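Local coordinates for protein N-deoxyribosyltransferase (Bacillus psychrosaccharolyticus, PDB 6EVS) that catalyses the transfer of a 2-deoxyribosyl group from one nucleobase to another, exchanging the base of a 2'-deoxynucleoside, at residues Ile4-Pro9 with His31-Pro36; Ser20-Val25 with Glu119-Val124; His62-Asp67 with Tyr90-Pro95; Ile68-Ile73 with Pro95-Ser100. All blocks are in the same frame, centred on the assembly; numbering follows the deposited sequence.

Interaction 1 (Ile4-Pro9 with His31-Pro36)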
loop_
_atom_site.group_PDB
_atom_site.type_symbol
_atom_site.label_atom_id
_atom_site.label_comp_id
_atom_site.label_asym_id
_atom_site.label_seq_id
_atom_site.Cartn_x
_atom_site.Cartn_y
_atom_site.Cartn_z
ATOM N N ILE A 4 19.907 -0.006 -4.470
ATOM C CA ILE A 4 19.374 0.302 -5.792
ATOM C C ILE A 4 19.015 -0.991 -6.504
ATOM O O ILE A 4 19.838 -1.911 -6.578
ATOM C CB ILE A 4 20.375 1.111 -6.633
ATOM C CG1 ILE A 4 20.668 2.474 -5.973
ATOM C CG2 ILE A 4 19.841 1.262 -8.063
ATOM C CD1 ILE A 4 21.662 3.343 -6.800
ATOM N N TYR A 5 17.787 -1.062 -7.022
ATOM C CA TYR A 5 17.401 -2.154 -7.907
ATOM C C TYR A 5 17.648 -1.738 -9.348
ATOM O O TYR A 5 17.052 -0.760 -9.810
ATOM C CB TYR A 5 15.927 -2.502 -7.715
ATOM C CG TYR A 5 15.479 -3.730 -8.488
ATOM C CD1 TYR A 5 15.514 -5.003 -7.898
ATOM C CD2 TYR A 5 15.022 -3.629 -9.805
ATOM C CE1 TYR A 5 15.108 -6.149 -8.619
ATOM C CE2 TYR A 5 14.614 -4.752 -10.514
ATOM C CZ TYR A 5 14.668 -6.007 -9.927
ATOM O OH TYR A 5 14.227 -7.097 -10.648
ATOM N N LEU A 6 18.463 -2.509 -10.079
ATOM C CA LEU A 6 18.814 -2.133 -11.460
ATOM C C LEU A 6 17.834 -2.827 -12.398
ATOM O O LEU A 6 17.953 -4.031 -12.657
ATOM C CB LEU A 6 20.259 -2.504 -11.754
ATOM C CG LEU A 6 20.787 -2.238 -13.157
ATOM C CD1 LEU A 6 20.561 -0.768 -13.518
ATOM C CD2 LEU A 6 22.256 -2.607 -13.192
ATOM N N ALA A 7 16.833 -2.087 -12.881
ATOM C CA ALA A 7 15.827 -2.630 -13.797
ATOM C C ALA A 7 16.275 -2.422 -15.248
ATOM O O ALA A 7 16.268 -1.296 -15.758
ATOM C CB ALA A 7 14.462 -1.981 -13.576
ATOM N N SER A 8 16.580 -3.520 -15.944
ATOM C CA SER A 8 17.008 -3.431 -17.338
ATOM C C SER A 8 16.955 -4.812 -17.975
ATOM O O SER A 8 17.171 -5.811 -17.281
ATOM C CB SER A 8 18.433 -2.880 -17.454
ATOM O OG SER A 8 18.928 -3.041 -18.808
ATOM N N PRO A 9 16.698 -4.920 -19.278
ATOM C CA PRO A 9 16.941 -6.193 -19.959
ATOM C C PRO A 9 18.431 -6.498 -19.962
ATOM O O PRO A 9 19.267 -5.621 -19.743
ATOM C CB PRO A 9 16.412 -5.954 -21.381
ATOM C CG PRO A 9 16.529 -4.465 -21.587
ATOM C CD PRO A 9 16.216 -3.878 -20.203
ATOM N N HIS A 31 27.087 2.643 -3.800
ATOM C CA HIS A 31 25.740 2.128 -3.616
ATOM C C HIS A 31 25.738 0.603 -3.630
ATOM O O HIS A 31 26.631 -0.040 -4.187
ATOM C CB HIS A 31 24.813 2.671 -4.704
ATOM C CG HIS A 31 24.725 4.166 -4.719
ATOM N ND1 HIS A 31 24.144 4.891 -3.695
ATOM C CD2 HIS A 31 25.165 5.075 -5.623
ATOM C CE1 HIS A 31 24.222 6.180 -3.974
ATOM N NE2 HIS A 31 24.836 6.318 -5.138
ATOM N N THR A 32 24.712 0.028 -3.006
ATOM C CA THR A 32 24.507 -1.417 -3.001
ATOM C C THR A 32 23.490 -1.725 -4.089
ATOM O O THR A 32 22.329 -1.328 -3.991
ATOM C CB THR A 32 24.034 -1.913 -1.631
ATOM O OG1 THR A 32 25.015 -1.587 -0.644
ATOM C CG2 THR A 32 23.848 -3.424 -1.661
ATOM N N VAL A 33 23.929 -2.409 -5.141
ATOM C CA VAL A 33 23.119 -2.593 -6.335
ATOM C C VAL A 33 22.724 -4.055 -6.449
ATOM O O VAL A 33 23.595 -4.936 -6.484
ATOM C CB VAL A 33 23.876 -2.146 -7.594
ATOM C CG1 VAL A 33 22.989 -2.329 -8.817
ATOM C CG2 VAL A 33 24.336 -0.707 -7.424
ATOM N N PHE A 34 21.420 -4.317 -6.550
ATOM C CA PHE A 34 20.940 -5.643 -6.939
ATOM C C PHE A 34 20.778 -5.668 -8.453
ATOM O O PHE A 34 19.972 -4.909 -9.005
ATOM C CB PHE A 34 19.611 -5.997 -6.269
ATOM C CG PHE A 34 19.063 -7.348 -6.683
ATOM C CD1 PHE A 34 19.466 -8.501 -6.027
ATOM C CD2 PHE A 34 18.146 -7.456 -7.725
ATOM C CE1 PHE A 34 18.945 -9.759 -6.374
ATOM C CE2 PHE A 34 17.639 -8.705 -8.110
ATOM C CZ PHE A 34 18.040 -9.869 -7.421
ATOM N N SER A 35 21.530 -6.545 -9.119
ATOM C CA SER A 35 21.507 -6.617 -10.579
ATOM C C SER A 35 20.921 -7.953 -10.995
ATOM O O SER A 35 21.548 -8.992 -10.755
ATOM C CB SER A 35 22.907 -6.442 -11.169
ATOM O OG SER A 35 22.835 -6.401 -12.601
ATOM N N PRO A 36 19.720 -7.977 -11.573
ATOM C CA PRO A 36 19.037 -9.255 -11.808
ATOM C C PRO A 36 19.852 -10.267 -12.587
ATOM O O PRO A 36 19.661 -11.465 -12.372
ATOM C CB PRO A 36 17.782 -8.836 -12.577
ATOM C CG PRO A 36 17.465 -7.441 -11.988
ATOM C CD PRO A 36 18.839 -6.819 -11.823
#

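Interaction 2 (Ser20-Val25 with Glu119-Val124)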
loop_
_atom_site.group_PDB
_atom_site.type_symbol
_atom_site.label_atom_id
_atom_site.label_comp_id
_atom_site.label_asym_id
_atom_site.label_seq_id
_atom_site.Cartn_x
_atom_site.Cartn_y
_atom_site.Cartn_z
ATOM N N SER A 20 26.218 -3.456 -17.512
ATOM C CA SER A 20 27.566 -3.509 -16.948
ATOM C C SER A 20 28.067 -2.123 -16.555
ATOM O O SER A 20 28.680 -1.947 -15.492
ATOM C CB SER A 20 28.510 -4.154 -17.977
ATOM O OG SER A 20 29.852 -4.130 -17.536
ATOM N N LYS A 21 27.842 -1.129 -17.413
ATOM C CA LYS A 21 28.265 0.226 -17.089
ATOM C C LYS A 21 27.476 0.763 -15.905
ATOM O O LYS A 21 28.041 1.431 -15.031
ATOM C CB LYS A 21 28.099 1.138 -18.309
ATOM C CG LYS A 21 28.479 2.606 -18.067
ATOM C CD LYS A 21 29.919 2.734 -17.580
ATOM C CE LYS A 21 30.453 4.148 -17.740
ATOM N NZ LYS A 21 31.923 4.196 -17.476
ATOM N N ALA A 22 26.171 0.472 -15.860
ATOM C CA ALA A 22 25.348 0.909 -14.733
ATOM C C ALA A 22 25.839 0.298 -13.428
ATOM O O ALA A 22 25.943 0.992 -12.407
ATOM C CB ALA A 22 23.880 0.548 -14.966
ATOM N N GLU A 23 26.114 -1.011 -13.436
ATOM C CA GLU A 23 26.650 -1.670 -12.246
ATOM C C GLU A 23 27.932 -0.985 -11.786
ATOM O O GLU A 23 28.070 -0.620 -10.609
ATOM C CB GLU A 23 26.914 -3.148 -12.527
ATOM C CG GLU A 23 25.671 -4.011 -12.758
ATOM C CD GLU A 23 26.024 -5.333 -13.442
ATOM O OE1 GLU A 23 27.194 -5.473 -13.879
ATOM O OE2 GLU A 23 25.147 -6.226 -13.532
ATOM N N GLN A 24 28.856 -0.751 -12.720
ATOM C CA GLN A 24 30.142 -0.152 -12.379
ATOM C C GLN A 24 29.972 1.265 -11.846
ATOM O O GLN A 24 30.592 1.642 -10.846
ATOM C CB GLN A 24 31.063 -0.155 -13.606
ATOM C CG GLN A 24 32.191 0.872 -13.524
ATOM C CD GLN A 24 32.599 1.421 -14.880
ATOM O OE1 GLN A 24 32.544 2.630 -15.124
ATOM N NE2 GLN A 24 33.022 0.529 -15.771
ATOM N N VAL A 25 29.141 2.074 -12.505
ATOM C CA VAL A 25 28.998 3.468 -12.092
ATOM C C VAL A 25 28.349 3.550 -10.715
ATOM O O VAL A 25 28.841 4.248 -9.816
ATOM C CB VAL A 25 28.198 4.262 -13.139
ATOM C CG1 VAL A 25 27.721 5.596 -12.551
ATOM C CG2 VAL A 25 29.053 4.503 -14.386
ATOM N N GLU A 119 20.677 11.129 -19.363
ATOM C CA GLU A 119 21.156 10.663 -20.658
ATOM C C GLU A 119 22.674 10.589 -20.735
ATOM O O GLU A 119 23.207 10.256 -21.800
ATOM C CB GLU A 119 20.607 11.548 -21.790
ATOM C CG GLU A 119 19.106 11.361 -22.043
ATOM C CD GLU A 119 18.633 12.128 -23.262
ATOM O OE1 GLU A 119 19.499 12.630 -23.983
ATOM O OE2 GLU A 119 17.409 12.231 -23.499
ATOM N N ASP A 120 23.384 10.856 -19.641
ATOM C CA ASP A 120 24.834 10.732 -19.625
ATOM C C ASP A 120 25.251 10.208 -18.263
ATOM O O ASP A 120 24.643 10.550 -17.243
ATOM C CB ASP A 120 25.521 12.070 -19.915
ATOM C CG ASP A 120 27.042 11.969 -19.884
ATOM O OD1 ASP A 120 27.698 13.036 -19.861
ATOM O OD2 ASP A 120 27.589 10.840 -19.895
ATOM N N TRP A 121 26.300 9.382 -18.242
ATOM C CA TRP A 121 26.686 8.791 -16.960
ATOM C C TRP A 121 27.340 9.821 -16.043
ATOM O O TRP A 121 27.213 9.722 -14.819
ATOM C CB TRP A 121 27.596 7.577 -17.183
ATOM C CG TRP A 121 26.834 6.385 -17.698
ATOM C CD1 TRP A 121 26.951 5.804 -18.932
ATOM C CD2 TRP A 121 25.811 5.663 -17.013
ATOM N NE1 TRP A 121 26.075 4.748 -19.040
ATOM C CE2 TRP A 121 25.359 4.648 -17.879
ATOM C CE3 TRP A 121 25.237 5.767 -15.741
ATOM C CZ2 TRP A 121 24.358 3.744 -17.512
ATOM C CZ3 TRP A 121 24.242 4.862 -15.380
ATOM C CH2 TRP A 121 23.817 3.866 -16.262
ATOM N N ASN A 122 28.010 10.840 -16.601
ATOM C CA ASN A 122 28.591 11.852 -15.722
ATOM C C ASN A 122 27.511 12.614 -14.958
ATOM O O ASN A 122 27.742 13.049 -13.822
ATOM C CB ASN A 122 29.485 12.794 -16.526
ATOM C CG ASN A 122 30.746 12.108 -17.009
ATOM O OD1 ASN A 122 30.858 11.739 -18.178
ATOM N ND2 ASN A 122 31.694 11.905 -16.098
ATOM N N ASP A 123 26.318 12.755 -15.543
ATOM C CA ASP A 123 25.212 13.365 -14.813
ATOM C C ASP A 123 24.779 12.489 -13.646
ATOM O O ASP A 123 24.441 13.002 -12.574
ATOM C CB ASP A 123 24.032 13.618 -15.749
ATOM C CG ASP A 123 24.317 14.703 -16.760
ATOM O OD1 ASP A 123 25.248 15.500 -16.528
ATOM O OD2 ASP A 123 23.614 14.750 -17.789
ATOM N N VAL A 124 24.767 11.167 -13.847
ATOM C CA VAL A 124 24.500 10.246 -12.746
ATOM C C VAL A 124 25.603 10.338 -11.703
ATOM O O VAL A 124 25.350 10.242 -10.498
ATOM C CB VAL A 124 24.351 8.797 -13.260
ATOM C CG1 VAL A 124 24.105 7.850 -12.091
ATOM C CG2 VAL A 124 23.245 8.672 -14.297
#

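Interaction 3 (His62-Asp67 with Tyr90-Pro95)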
loop_
_atom_site.group_PDB
_atom_site.type_symbol
_atom_site.label_atom_id
_atom_site.label_comp_id
_atom_site.label_asym_id
_atom_site.label_seq_id
_atom_site.Cartn_x
_atom_site.Cartn_y
_atom_site.Cartn_z
ATOM N N HIS A 62 13.584 -7.854 -4.002
ATOM C CA HIS A 62 14.675 -6.892 -4.031
ATOM C C HIS A 62 14.238 -5.517 -4.532
ATOM O O HIS A 62 14.903 -4.522 -4.225
ATOM C CB HIS A 62 15.846 -7.436 -4.843
ATOM C CG HIS A 62 16.717 -8.350 -4.045
ATOM N ND1 HIS A 62 16.450 -9.696 -3.910
ATOM C CD2 HIS A 62 17.807 -8.104 -3.280
ATOM C CE1 HIS A 62 17.378 -10.250 -3.148
ATOM N NE2 HIS A 62 18.206 -9.306 -2.740
ATOM N N ILE A 63 13.128 -5.429 -5.260
ATOM C CA ILE A 63 12.544 -4.110 -5.493
ATOM C C ILE A 63 12.042 -3.537 -4.180
ATOM O O ILE A 63 12.224 -2.347 -3.890
ATOM C CB ILE A 63 11.404 -4.178 -6.528
ATOM C CG1 ILE A 63 11.873 -4.765 -7.856
ATOM C CG2 ILE A 63 10.802 -2.788 -6.738
ATOM C CD1 ILE A 63 10.731 -4.807 -8.859
ATOM N N LYS A 64 11.411 -4.383 -3.360
ATOM C CA LYS A 64 10.909 -3.944 -2.057
ATOM C C LYS A 64 12.047 -3.570 -1.112
ATOM O O LYS A 64 11.920 -2.617 -0.322
ATOM C CB LYS A 64 10.037 -5.042 -1.456
ATOM C CG LYS A 64 8.686 -5.156 -2.127
ATOM C CD LYS A 64 8.082 -6.536 -1.948
ATOM C CE LYS A 64 6.712 -6.593 -2.605
ATOM N NZ LYS A 64 5.951 -7.827 -2.272
ATOM N N TRP A 65 13.163 -4.312 -1.175
ATOM C CA TRP A 65 14.339 -4.036 -0.347
ATOM C C TRP A 65 15.047 -2.736 -0.746
ATOM O O TRP A 65 15.671 -2.084 0.101
ATOM C CB TRP A 65 15.277 -5.240 -0.448
ATOM C CG TRP A 65 16.773 -5.069 -0.242
ATOM C CD1 TRP A 65 17.480 -5.329 0.907
ATOM C CD2 TRP A 65 17.748 -4.670 -1.232
ATOM N NE1 TRP A 65 18.826 -5.113 0.693
ATOM C CE2 TRP A 65 19.017 -4.703 -0.606
ATOM C CE3 TRP A 65 17.672 -4.304 -2.588
ATOM C CZ2 TRP A 65 20.203 -4.352 -1.284
ATOM C CZ3 TRP A 65 18.859 -3.952 -3.266
ATOM C CH2 TRP A 65 20.101 -3.975 -2.608
ATOM N N ALA A 66 14.962 -2.354 -2.019
ATOM C CA ALA A 66 15.705 -1.218 -2.550
ATOM C C ALA A 66 15.131 0.112 -2.052
ATOM O O ALA A 66 13.932 0.231 -1.793
ATOM C CB ALA A 66 15.649 -1.226 -4.079
ATOM N N ASP A 67 16.014 1.121 -1.935
ATOM C CA ASP A 67 15.599 2.514 -1.738
ATOM C C ASP A 67 15.114 3.150 -3.030
ATOM O O ASP A 67 14.190 3.978 -3.019
ATOM C CB ASP A 67 16.766 3.340 -1.193
ATOM C CG ASP A 67 17.246 2.838 0.163
ATOM O OD1 ASP A 67 18.487 2.652 0.329
ATOM O OD2 ASP A 67 16.357 2.573 1.025
ATOM N N TYR A 90 6.887 2.274 -8.806
ATOM C CA TYR A 90 6.151 3.511 -8.571
ATOM C C TYR A 90 5.067 3.315 -7.522
ATOM O O TYR A 90 4.962 4.098 -6.571
ATOM C CB TYR A 90 5.541 4.003 -9.884
ATOM C CG TYR A 90 4.792 5.308 -9.730
ATOM C CD1 TYR A 90 5.477 6.501 -9.525
ATOM C CD2 TYR A 90 3.403 5.349 -9.785
ATOM C CE1 TYR A 90 4.800 7.710 -9.399
ATOM C CE2 TYR A 90 2.719 6.551 -9.644
ATOM C CZ TYR A 90 3.421 7.718 -9.464
ATOM O OH TYR A 90 2.734 8.899 -9.315
ATOM N N ILE A 91 4.250 2.265 -7.668
ATOM C CA ILE A 91 3.229 2.010 -6.646
ATOM C C ILE A 91 3.875 1.689 -5.303
ATOM O O ILE A 91 3.354 2.076 -4.250
ATOM C CB ILE A 91 2.255 0.900 -7.079
ATOM C CG1 ILE A 91 1.622 1.228 -8.444
ATOM C CG2 ILE A 91 1.162 0.687 -5.972
ATOM C CD1 ILE A 91 0.937 2.611 -8.490
ATOM N N LEU A 92 5.012 0.993 -5.301
ATOM C CA LEU A 92 5.673 0.682 -4.034
ATOM C C LEU A 92 6.323 1.907 -3.403
ATOM O O LEU A 92 6.894 1.799 -2.312
ATOM C CB LEU A 92 6.726 -0.406 -4.241
ATOM C CG LEU A 92 6.246 -1.849 -4.501
ATOM C CD1 LEU A 92 7.400 -2.700 -5.009
ATOM C CD2 LEU A 92 5.654 -2.423 -3.193
ATOM N N GLY A 93 6.253 3.062 -4.057
ATOM C CA GLY A 93 6.801 4.284 -3.480
ATOM C C GLY A 93 8.303 4.388 -3.571
ATOM O O GLY A 93 8.909 5.165 -2.829
ATOM N N LYS A 94 8.935 3.611 -4.473
ATOM C CA LYS A 94 10.371 3.732 -4.694
ATOM C C LYS A 94 10.631 4.836 -5.711
ATOM O O LYS A 94 10.062 4.788 -6.811
ATOM C CB LYS A 94 10.952 2.424 -5.227
ATOM C CG LYS A 94 10.471 1.236 -4.449
ATOM C CD LYS A 94 11.037 1.305 -3.085
ATOM C CE LYS A 94 10.813 -0.040 -2.337
ATOM N NZ LYS A 94 11.238 0.190 -0.927
ATOM N N PRO A 95 11.466 5.831 -5.399
ATOM C CA PRO A 95 11.821 6.821 -6.427
ATOM C C PRO A 95 12.429 6.114 -7.636
ATOM O O PRO A 95 13.263 5.216 -7.494
ATOM C CB PRO A 95 12.828 7.726 -5.717
ATOM C CG PRO A 95 12.336 7.725 -4.265
ATOM C CD PRO A 95 11.961 6.229 -4.065
#

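Interaction 4 (Ile68-Ile73 with Pro95-Ser100)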
loop_
_atom_site.group_PDB
_atom_site.type_symbol
_atom_site.label_atom_id
_atom_site.label_comp_id
_atom_site.label_asym_id
_atom_site.label_seq_id
_atom_site.Cartn_x
_atom_site.Cartn_y
_atom_site.Cartn_z
ATOM N N ILE A 68 15.745 2.779 -4.148
ATOM C CA ILE A 68 15.587 3.437 -5.439
ATOM C C ILE A 68 15.611 2.349 -6.507
ATOM O O ILE A 68 16.417 1.414 -6.426
ATOM C CB ILE A 68 16.736 4.427 -5.726
ATOM C CG1 ILE A 68 16.762 5.579 -4.719
ATOM C CG2 ILE A 68 16.711 4.915 -7.199
ATOM C CD1 ILE A 68 18.117 6.260 -4.672
ATOM N N THR A 69 14.757 2.479 -7.509
ATOM C CA THR A 69 14.827 1.645 -8.696
ATOM C C THR A 69 15.430 2.448 -9.842
ATOM O O THR A 69 14.882 3.484 -10.246
ATOM C CB THR A 69 13.469 1.106 -9.114
ATOM O OG1 THR A 69 12.999 0.195 -8.111
ATOM C CG2 THR A 69 13.550 0.407 -10.555
ATOM N N PHE A 70 16.551 1.962 -10.382
ATOM C CA PHE A 70 17.267 2.623 -11.475
ATOM C C PHE A 70 17.035 1.807 -12.738
ATOM O O PHE A 70 17.455 0.651 -12.811
ATOM C CB PHE A 70 18.758 2.726 -11.147
ATOM C CG PHE A 70 19.546 3.583 -12.113
ATOM C CD1 PHE A 70 19.961 4.859 -11.756
ATOM C CD2 PHE A 70 19.885 3.099 -13.375
ATOM C CE1 PHE A 70 20.677 5.648 -12.648
ATOM C CE2 PHE A 70 20.603 3.888 -14.265
ATOM C CZ PHE A 70 21.002 5.159 -13.894
ATOM N N GLY A 71 16.361 2.397 -13.721
ATOM C CA GLY A 71 15.953 1.685 -14.919
ATOM C C GLY A 71 16.781 2.114 -16.115
ATOM O O GLY A 71 17.290 3.239 -16.160
ATOM N N ILE A 72 16.929 1.208 -17.084
ATOM C CA ILE A 72 17.561 1.526 -18.362
ATOM C C ILE A 72 16.549 1.234 -19.466
ATOM O O ILE A 72 16.093 0.093 -19.612
ATOM C CB ILE A 72 18.859 0.731 -18.579
ATOM C CG1 ILE A 72 19.846 1.011 -17.442
ATOM C CG2 ILE A 72 19.465 1.047 -19.977
ATOM C CD1 ILE A 72 21.072 0.112 -17.459
ATOM N N ILE A 73 16.149 2.270 -20.194
ATOM C CA ILE A 73 15.176 2.131 -21.265
ATOM C C ILE A 73 15.824 2.688 -22.516
ATOM O O ILE A 73 16.245 3.851 -22.531
ATOM C CB ILE A 73 13.857 2.857 -20.949
ATOM C CG1 ILE A 73 13.078 2.124 -19.851
ATOM C CG2 ILE A 73 13.010 2.999 -22.211
ATOM C CD1 ILE A 73 12.393 0.868 -20.302
ATOM N N PRO A 95 11.466 5.831 -5.399
ATOM C CA PRO A 95 11.821 6.821 -6.427
ATOM C C PRO A 95 12.429 6.114 -7.636
ATOM O O PRO A 95 13.263 5.216 -7.494
ATOM C CB PRO A 95 12.828 7.726 -5.717
ATOM C CG PRO A 95 12.336 7.725 -4.265
ATOM C CD PRO A 95 11.961 6.229 -4.065
ATOM N N VAL A 96 11.968 6.479 -8.823
ATOM C CA VAL A 96 12.452 5.864 -10.054
ATOM C C VAL A 96 13.437 6.804 -10.728
ATOM O O VAL A 96 13.106 7.958 -11.015
ATOM C CB VAL A 96 11.297 5.512 -11.007
ATOM C CG1 VAL A 96 11.853 5.172 -12.383
ATOM C CG2 VAL A 96 10.492 4.364 -10.457
ATOM N N MET A 97 14.644 6.304 -10.990
ATOM C CA MET A 97 15.602 6.963 -11.858
ATOM C C MET A 97 15.696 6.207 -13.178
ATOM O O MET A 97 15.645 4.975 -13.206
ATOM C CB MET A 97 16.988 7.064 -11.216
ATOM C CG MET A 97 17.056 8.059 -10.022
ATOM S SD MET A 97 18.463 7.622 -9.007
ATOM C CE MET A 97 19.777 8.704 -9.451
ATOM N N LEU A 98 15.836 6.945 -14.271
ATOM C CA LEU A 98 15.813 6.333 -15.591
ATOM C C LEU A 98 16.980 6.857 -16.410
ATOM O O LEU A 98 17.277 8.057 -16.396
ATOM C CB LEU A 98 14.477 6.607 -16.301
ATOM C CG LEU A 98 14.141 5.756 -17.529
ATOM C CD1 LEU A 98 13.782 4.339 -17.114
ATOM C CD2 LEU A 98 13.011 6.383 -18.339
ATOM N N PHE A 99 17.645 5.942 -17.107
ATOM C CA PHE A 99 18.734 6.258 -18.010
ATOM C C PHE A 99 18.343 5.783 -19.404
ATOM O O PHE A 99 17.950 4.627 -19.582
ATOM C CB PHE A 99 20.048 5.598 -17.558
ATOM C CG PHE A 99 21.223 5.919 -18.454
ATOM C CD1 PHE A 99 21.536 5.106 -19.520
ATOM C CD2 PHE A 99 22.004 7.044 -18.225
ATOM C CE1 PHE A 99 22.603 5.410 -20.358
ATOM C CE2 PHE A 99 23.077 7.350 -19.059
ATOM C CZ PHE A 99 23.376 6.532 -20.117
ATOM N N SER A 100 18.431 6.666 -20.390
ATOM C CA SER A 100 18.098 6.246 -21.755
ATOM C C SER A 100 19.331 6.362 -22.638
ATOM O O SER A 100 19.813 7.486 -22.878
ATOM C CB SER A 100 16.935 7.069 -22.327
ATOM O OG SER A 100 16.663 6.744 -23.686
#

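Interaction 1 (Ile4-Pro9 with His31-Pro36)
Y5 and F34 both hold CG anti to the backbone N (chi1 -174° in Y5); both side chains leave the same face of the sheet, and the matching torsions lay the rings alongside each other, pointing the same way. Y5 CE1 approaches F34 CD2 to 3.4 Å. The planes differ by 21°, yet the ring centroids of Y5 and F34 are 5.5 Å apart, so the rings are slid past one another with little overlap. P36 extends this patch: its CG lies 3.5 Å from Y5 OH, whose polar partner is E85. I4 and V33 occupy the reverse face; L6, pointing toward the partner strand, brings CB against V33 CG1. Helix 13-28 packs on V33 through L26 and on L6 through E23. S35 OG, beside L6 CD2, is bonded to E23. At the start of the pair, the terminal CD1 of I4 lies over the face of the H31 imidazole, 4.2 Å from its centroid, a CH-pi contact.

Three backbone bonds set the parallel register: I4 N to T32 O (2.8 Å), F34 N to I4 O (2.9 Å) and L6 N to F34 O (3.0 Å). The ladder ends there, because P36 brings no N-H; its CD packs 3.0 Å from L6 O instead. The short strand segments diverge by 37°, in keeping with only two bridged residue pairs, I4 with V33 and Y5 with F34. Strand 3-7, helix 13-28 and strand 32-34 thus form a beta-alpha-beta unit at one border of the parallel sheet, in the flavodoxin-like alpha/beta fold (strand order 2-1-3-4-5) of this family.

Interaction 2 (Ser20-Val25 with Glu119-Val124)
K21, whose aliphatic chain packs on W121, sends NZ along its own helix to Q24 OE1 at 2.9 Å, the donor tilted 24° from the amide carbonyl plane. This polar bond lies within helix 13-28; no hydrogen bond crosses to residues 119-124, and the contact is a helix-to-helix apolar junction on one face of the parallel sheet of the flavodoxin-like alpha/beta fold. A22 also touches L6 and I72 of that sheet, and V124 touches F70, which places both helices against the same layer.

The indole of W121 is the hub. K21 CG, anti to its backbone N (chi1 178°), is put over the pyrrole part of the indole, 3.6 Å from the centroid of the five-membered ring and 23° off its normal, a CH-pi contact over the face with NE1 as the nearest ring atom (3.4 Å from K21 CG). V25 CG2 stands above the same face near the rim, while V25 CG1 reaches W121 CE3 at 4.0 Å and V124 CG1 at 4.3 Å. The ring of F99 stacks with the indole.

The backbone of W121 opens its helix directly after D120, the N-cap residue, where D120 OD2 accepts a weak bond from N122 N at 3.3 Å. On the six-membered part of the indole, A22 CB lies 3.6 Å from W121 CH2, closer than V25 CG1 comes to CE3.

Interaction 3 (His62-Asp67 with Tyr90-Pro95)
K94 NZ donates to two main-chain carbonyls at the end of helix 49-65: A66 O at 2.8 Å and K64 O at 3.0 Å. The two bonds differ in shape. NZ meets A66 O nearly along the C=O axis (172°), whereas it stands above the carbonyl plane of K64, 40° out of it. A bend at chi2 (-67°) directs CD of K94 towards the helix; beyond it the chain runs extended, bringing CE to 3.1 Å from I63 O. That oxygen also receives a weak bond from A66 N.

The apolar part centres on L92 CD1, which touches I63 CG2 at 3.8 Å, the side chains crossing at about a right angle, and K64 CG at 4.0 Å. Helix 80-91 finishes in a Schellman motif at G93, which has positive phi and whose N bonds to Y90 O at 3.0 Å. P95 CD packs 3.3 Å from D67 O. The lysine thus links the C-terminal ends of helices 49-65 and 80-91 just before strands 68-72 and 96-99; K64 also packs on G93 of a second subunit.

D67 OD1 accepts from K3 N, and D67 OD2 is 6.0 Å from K94 NZ, too far for a salt bridge. Within this contact the ammonium is therefore solvated by two carbonyl oxygens. A positive charge at this C-terminal helix end would probably be favoured by the helix dipole.

Interaction 4 (Ile68-Ile73 with Pro95-Ser100)
Strands 68-72 and 96-99, joined through helix 80-91, form a beta-alpha-beta unit in the middle of the parallel sheet of this flavodoxin-like domain, and T69 to I72 pair in register with V96 to F99. The bonding evidence is a continuous ladder. It begins with T69 N to P95 O at 3.1 Å and alternates across the strands through M97 N to T69 O, G71 N to M97 O, F99 N to G71 O and I73 N to F99 O. The bond from G71 N to M97 O is its shortest and straightest member, 2.7 Å with 170° at the hydrogen.

F70, M97 and F99 share one face. M97 CG is anti to its own carbonyl carbon (chi1 -70°), and SD beyond it comes 3.7 Å from I68 CG2. The same sulfur lies 5.5 Å from the F70 ring centroid and 76° off the ring normal, a Met-aromatic contact at the edge. M97 CB meets F70 CD1 at 3.7 Å, while F99 CB touches F70 CE2 at 3.8 Å. F99 then runs beside F70, pointing the same way.

On the reverse face, beside side-chain-less G71, L98 CD1 leans across to I73 CG1, though I73 is poorly ordered. T69 OG1 on this side bonds to S89 of helix 80-91. Just past the last strand bond, S100 OG donates to I73 O at 3.1 Å.

How the interactions relate
Interactions 1 and 4 belong to one sheet, strands 3-7 and 68-72 lying next to each other: A7 N meets F70 O and Y5 O meets F70 N, both at 2.8 Å. Interactions 2 and 3 lie on opposite sides of the chain's centre, their own centres about 20 Å apart and nearest atoms about 12 Å apart. Interaction 2 meets interaction 4 through W121 NE1 and F99 CZ, 3.4 Å apart, and joins interaction 1 where S35 OG lies 2.5 Å from E23 OE2. Interaction 3 shares P95 with interaction 4 and touches interaction 1 through F34 and H62, whose rings stack. In such parallel folds the substrate pocket usually lies at the strands' C-terminal ends.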